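Local structure of Lin1944 protein (Listeria innocua, 3D7L) at residues 41-46 with 94-99; 7-12 with 50-55. The protein is of uncharacterised function but belongs to the short-chain dehydrogenase/reductase family and is probably an oxidoreductase built on a Rossmann fold. All blocks are in the same frame, centred on the assembly; numbering follows the deposited sequence.

Interaction 1. Residues 41-46 with 94-99; sequences VDITNI and INLVLL
I43 and I46 meet L96, N95 and L99 where the loop that follows strand 39-40 of the Rossmann fold runs into helix 46-56 and leans on the C-terminal half of helix 79-100. The two isoleucines touch the helix at separate points. I43 uses its short branch: with chi1 at 69°, CG1 is wedged between backbone N and carbonyl carbon, and CG2 lies beside the N and meets L96 CD2 at 4.0 Å, the two side chains meeting at a slant. I46 splits its branches between two partners. The I46 and L99 side chains cross at about a right angle, I46 CG2 meeting L99 CD1 at 4.0 Å, while I46 CG1 lies 4.1 Å from N95 ND2. The beta branch of I46 suits this seam, since CG1 and CG2 each reach a different residue of the helix. N95 brings a polar link: a water donates to I43 O and accepts from N95 ND2, bridging loop and helix where no direct hydrogen bond spans them. The loop itself is shaped by a type I turn from D42 to N45 and an Asx turn. D42 OD1 takes both T44 N and T44 OG1 from the same face of its carboxylate, the hydroxyl oxygen at 2.8 Å.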
# COMPACT_ATOMS: atom_id res chain seq x y z
N VAL D 41 19.35 -12.76 -5.19
CA VAL D 41 18.56 -12.31 -4.04
C VAL D 41 17.14 -12.91 -4.14
O VAL D 41 16.55 -12.98 -5.21
CB VAL D 41 18.55 -10.73 -3.90
CG1 VAL D 41 17.86 -10.04 -5.09
CG2 VAL D 41 17.94 -10.27 -2.56
N ASP D 42 16.66 -13.43 -3.01
CA ASP D 42 15.24 -13.72 -2.82
C ASP D 42 14.70 -12.57 -1.98
O ASP D 42 14.98 -12.50 -0.77
CB ASP D 42 15.03 -15.05 -2.08
CG ASP D 42 13.56 -15.37 -1.84
OD1 ASP D 42 12.71 -14.48 -2.06
OD2 ASP D 42 13.26 -16.50 -1.42
N ILE D 43 13.93 -11.68 -2.62
CA ILE D 43 13.46 -10.46 -1.98
C ILE D 43 12.39 -10.76 -0.94
O ILE D 43 12.06 -9.86 -0.14
CB ILE D 43 12.91 -9.39 -2.98
CG1 ILE D 43 11.59 -9.86 -3.62
CG2 ILE D 43 14.00 -8.97 -4.00
CD1 ILE D 43 10.90 -8.83 -4.57
N THR D 44 11.82 -11.96 -0.97
CA THR D 44 10.86 -12.38 0.09
C THR D 44 11.57 -12.81 1.38
O THR D 44 10.92 -13.06 2.41
CB THR D 44 9.90 -13.50 -0.34
OG1 THR D 44 10.59 -14.75 -0.32
CG2 THR D 44 9.30 -13.26 -1.72
N ASN D 45 12.90 -12.90 1.33
CA ASN D 45 13.67 -13.37 2.46
C ASN D 45 14.66 -12.28 2.92
O ASN D 45 15.57 -11.90 2.18
CB ASN D 45 14.35 -14.69 2.06
CG ASN D 45 15.15 -15.31 3.17
OD1 ASN D 45 16.19 -14.77 3.59
ND2 ASN D 45 14.69 -16.47 3.64
N ILE D 46 14.44 -11.78 4.14
CA ILE D 46 15.25 -10.73 4.79
C ILE D 46 16.76 -11.03 4.83
O ILE D 46 17.57 -10.20 4.40
CB ILE D 46 14.73 -10.48 6.23
CG1 ILE D 46 13.32 -9.88 6.19
CG2 ILE D 46 15.64 -9.55 7.02
CD1 ILE D 46 12.49 -10.20 7.45
N ILE D 94 9.97 -2.85 -0.42
CA ILE D 94 10.16 -1.95 0.71
C ILE D 94 11.36 -2.36 1.56
O ILE D 94 12.19 -1.50 1.94
CB ILE D 94 8.84 -1.71 1.50
CG1 ILE D 94 7.92 -0.79 0.64
CG2 ILE D 94 9.11 -1.06 2.86
CD1 ILE D 94 6.49 -0.70 1.05
N ASN D 95 11.50 -3.66 1.77
CA ASN D 95 12.65 -4.22 2.48
C ASN D 95 13.96 -3.93 1.78
O ASN D 95 14.97 -3.68 2.44
CB ASN D 95 12.45 -5.71 2.78
CG ASN D 95 11.42 -5.94 3.90
OD1 ASN D 95 11.02 -4.99 4.56
ND2 ASN D 95 11.00 -7.18 4.11
N LEU D 96 13.97 -3.89 0.45
CA LEU D 96 15.20 -3.46 -0.24
C LEU D 96 15.61 -2.05 0.18
O LEU D 96 16.79 -1.72 0.19
CB LEU D 96 15.07 -3.53 -1.76
CG LEU D 96 14.81 -4.86 -2.44
CD1 LEU D 96 14.52 -4.54 -3.90
CD2 LEU D 96 15.96 -5.90 -2.31
N VAL D 97 14.62 -1.21 0.49
CA VAL D 97 14.89 0.14 1.00
C VAL D 97 15.30 0.08 2.47
O VAL D 97 16.34 0.62 2.86
CB VAL D 97 13.68 1.09 0.80
CG1 VAL D 97 13.89 2.38 1.53
CG2 VAL D 97 13.41 1.31 -0.69
N LEU D 98 14.50 -0.60 3.30
CA LEU D 98 14.82 -0.65 4.73
C LEU D 98 16.21 -1.25 5.00
O LEU D 98 16.86 -0.86 5.97
CB LEU D 98 13.75 -1.40 5.54
CG LEU D 98 12.31 -0.88 5.38
CD1 LEU D 98 11.39 -1.69 6.23
CD2 LEU D 98 12.19 0.61 5.74
N LEU D 99 16.63 -2.20 4.19
CA LEU D 99 17.93 -2.87 4.39
C LEU D 99 19.10 -2.30 3.56
O LEU D 99 20.26 -2.63 3.81
CB LEU D 99 17.79 -4.39 4.18
CG LEU D 99 16.77 -5.08 5.10
CD1 LEU D 99 16.36 -6.45 4.59
CD2 LEU D 99 17.22 -5.16 6.56
O HOH W 1 11.61 -9.46 2.48

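Interaction 2. Residues 7-12 with 50-55; sequences LLIGAS and KKMYEQ
The first strand of the Rossmann fold's parallel sheet, 5-9, packs here against helix 46-56, one of the helices that cover the sheet, and leads at its C-terminal end into the glycine-containing turn before helix 14-23, which in this family usually borders the dinucleotide. Strand and helix run nearly antiparallel, 152° between their directions, with their axes 11.8 Å apart; the gap is filled by L7 and I9 from the strand and by the longer M52 and Y53 from the helix. L7 and I9, two residues apart, both point toward the helix. L7 extends with CG anti to its backbone N (chi1 176°) and reaches the helix with CD2, which meets the selenomethionine M52 tip to tip, 3.8 Å from its CE. The same methyl approaches the Y53 ring obliquely, 3.8 Å from CE1. M52 suits this place because its unbranched chain can fold to fit: it leaves the helix extended, then bends at chi3 (65°), which turns CE over the centre of the Y53 ring, 3.4 Å above its plane, a CH-pi contact of the methyl with the ring of the next residue. I9 crosses M52 at a slant, CG1 to SE. The layer is apolar and buried, yet tyrosine is tolerated because its hydroxyl reaches a backbone acceptor on helix 79-100: Y53 OH is hydrogen-bonded to L96 O.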
# COMPACT_ATOMS: atom_id res chain seq x y z
N LEU D 7 22.97 -0.85 -8.70
CA LEU D 7 22.47 -2.20 -8.48
C LEU D 7 21.06 -2.28 -9.06
O LEU D 7 20.14 -1.57 -8.63
CB LEU D 7 22.45 -2.56 -6.99
CG LEU D 7 21.86 -3.92 -6.62
CD1 LEU D 7 22.71 -5.09 -7.15
CD2 LEU D 7 21.67 -4.05 -5.08
N LEU D 8 20.91 -3.13 -10.07
CA LEU D 8 19.64 -3.28 -10.75
C LEU D 8 19.04 -4.63 -10.41
O LEU D 8 19.55 -5.68 -10.87
CB LEU D 8 19.82 -3.11 -12.26
CG LEU D 8 18.63 -3.40 -13.20
CD1 LEU D 8 17.36 -2.64 -12.81
CD2 LEU D 8 19.03 -3.09 -14.64
N ILE D 9 17.99 -4.62 -9.59
CA ILE D 9 17.30 -5.85 -9.18
C ILE D 9 16.14 -6.06 -10.13
O ILE D 9 15.31 -5.17 -10.30
CB ILE D 9 16.80 -5.79 -7.70
CG1 ILE D 9 18.01 -5.57 -6.77
CG2 ILE D 9 16.12 -7.11 -7.27
CD1 ILE D 9 17.87 -4.42 -5.81
N GLY D 10 16.09 -7.24 -10.77
CA GLY D 10 15.03 -7.57 -11.74
C GLY D 10 15.48 -7.38 -13.18
O GLY D 10 14.66 -7.27 -14.08
N ALA D 11 16.80 -7.37 -13.40
CA ALA D 11 17.39 -7.01 -14.69
C ALA D 11 16.99 -7.91 -15.87
O ALA D 11 16.96 -7.46 -17.00
CB ALA D 11 18.90 -6.91 -14.59
N SER D 12 16.68 -9.18 -15.58
CA SER D 12 16.30 -10.14 -16.62
C SER D 12 14.84 -10.06 -17.08
O SER D 12 14.48 -10.66 -18.09
CB SER D 12 16.63 -11.57 -16.17
OG SER D 12 15.73 -11.95 -15.14
N LYS D 50 19.95 -9.04 2.96
CA LYS D 50 21.13 -8.58 3.69
C LYS D 50 22.41 -9.16 3.11
O LYS D 50 23.40 -8.43 2.96
CB LYS D 50 21.04 -8.89 5.17
CG LYS D 50 19.72 -8.45 5.74
CD LYS D 50 19.86 -7.89 7.11
CE LYS D 50 19.67 -8.94 8.17
NZ LYS D 50 18.71 -8.40 9.20
N LYS D 51 22.38 -10.45 2.76
CA LYS D 51 23.55 -11.08 2.13
C LYS D 51 23.89 -10.41 0.80
O LYS D 51 25.06 -10.13 0.53
CB LYS D 51 23.32 -12.58 1.90
CG LYS D 51 24.40 -13.48 2.48
CD LYS D 51 25.73 -13.43 1.72
CE LYS D 51 26.85 -14.03 2.56
NZ LYS D 51 26.84 -15.55 2.66
N MSE D 52 22.87 -10.15 -0.01
CA MSE D 52 23.08 -9.45 -1.28
C MSE D 52 23.83 -8.14 -1.06
O MSE D 52 24.83 -7.89 -1.72
CB MSE D 52 21.77 -9.22 -2.03
CG MSE D 52 21.96 -8.40 -3.32
SE MSE D 52 20.36 -7.62 -4.01
CE MSE D 52 19.93 -6.40 -2.58
N TYR D 53 23.36 -7.34 -0.12
CA TYR D 53 23.98 -6.03 0.15
C TYR D 53 25.41 -6.11 0.71
O TYR D 53 26.23 -5.22 0.43
CB TYR D 53 23.08 -5.18 1.06
CG TYR D 53 21.90 -4.52 0.36
CD1 TYR D 53 22.06 -3.82 -0.84
CD2 TYR D 53 20.61 -4.60 0.92
CE1 TYR D 53 20.96 -3.21 -1.48
CE2 TYR D 53 19.52 -4.00 0.29
CZ TYR D 53 19.70 -3.31 -0.90
OH TYR D 53 18.59 -2.72 -1.50
N GLU D 54 25.72 -7.15 1.50
CA GLU D 54 27.10 -7.41 1.94
C GLU D 54 27.99 -7.75 0.74
O GLU D 54 29.10 -7.22 0.61
CB GLU D 54 27.19 -8.60 2.92
CG GLU D 54 26.45 -8.45 4.24
CD GLU D 54 26.39 -9.78 5.03
OE1 GLU D 54 25.34 -10.08 5.67
OE2 GLU D 54 27.39 -10.53 4.99
N GLN D 55 27.49 -8.62 -0.13
CA GLN D 55 28.19 -8.96 -1.36
C GLN D 55 28.47 -7.72 -2.21
O GLN D 55 29.60 -7.51 -2.63
CB GLN D 55 27.44 -10.04 -2.16
CG GLN D 55 27.68 -11.49 -1.64
CD GLN D 55 26.82 -12.58 -2.35
OE1 GLN D 55 27.31 -13.69 -2.60
NE2 GLN D 55 25.56 -12.27 -2.65

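Interaction 2 belongs to the core, buried between sheet and helix, whereas interaction 1 lies nearer the surface, at a seam where N95 and L99 also pack on P79 of the second subunit. Both involve the same stretch of chain around helix 46-56: interaction 1 takes the loop entering it and its first residue, interaction 2 its later turns. Their chemistry follows their place: only hydrocarbon, selenium and an aromatic ring cross the buried contact, while a water joins the two segments of the outer one. They meet directly. V41 CB lies 3.6 Å from M52 SE, and L99 CD2 is 3.8 Å from K50 CD, where helices 79-100 and 46-56 pack on each other.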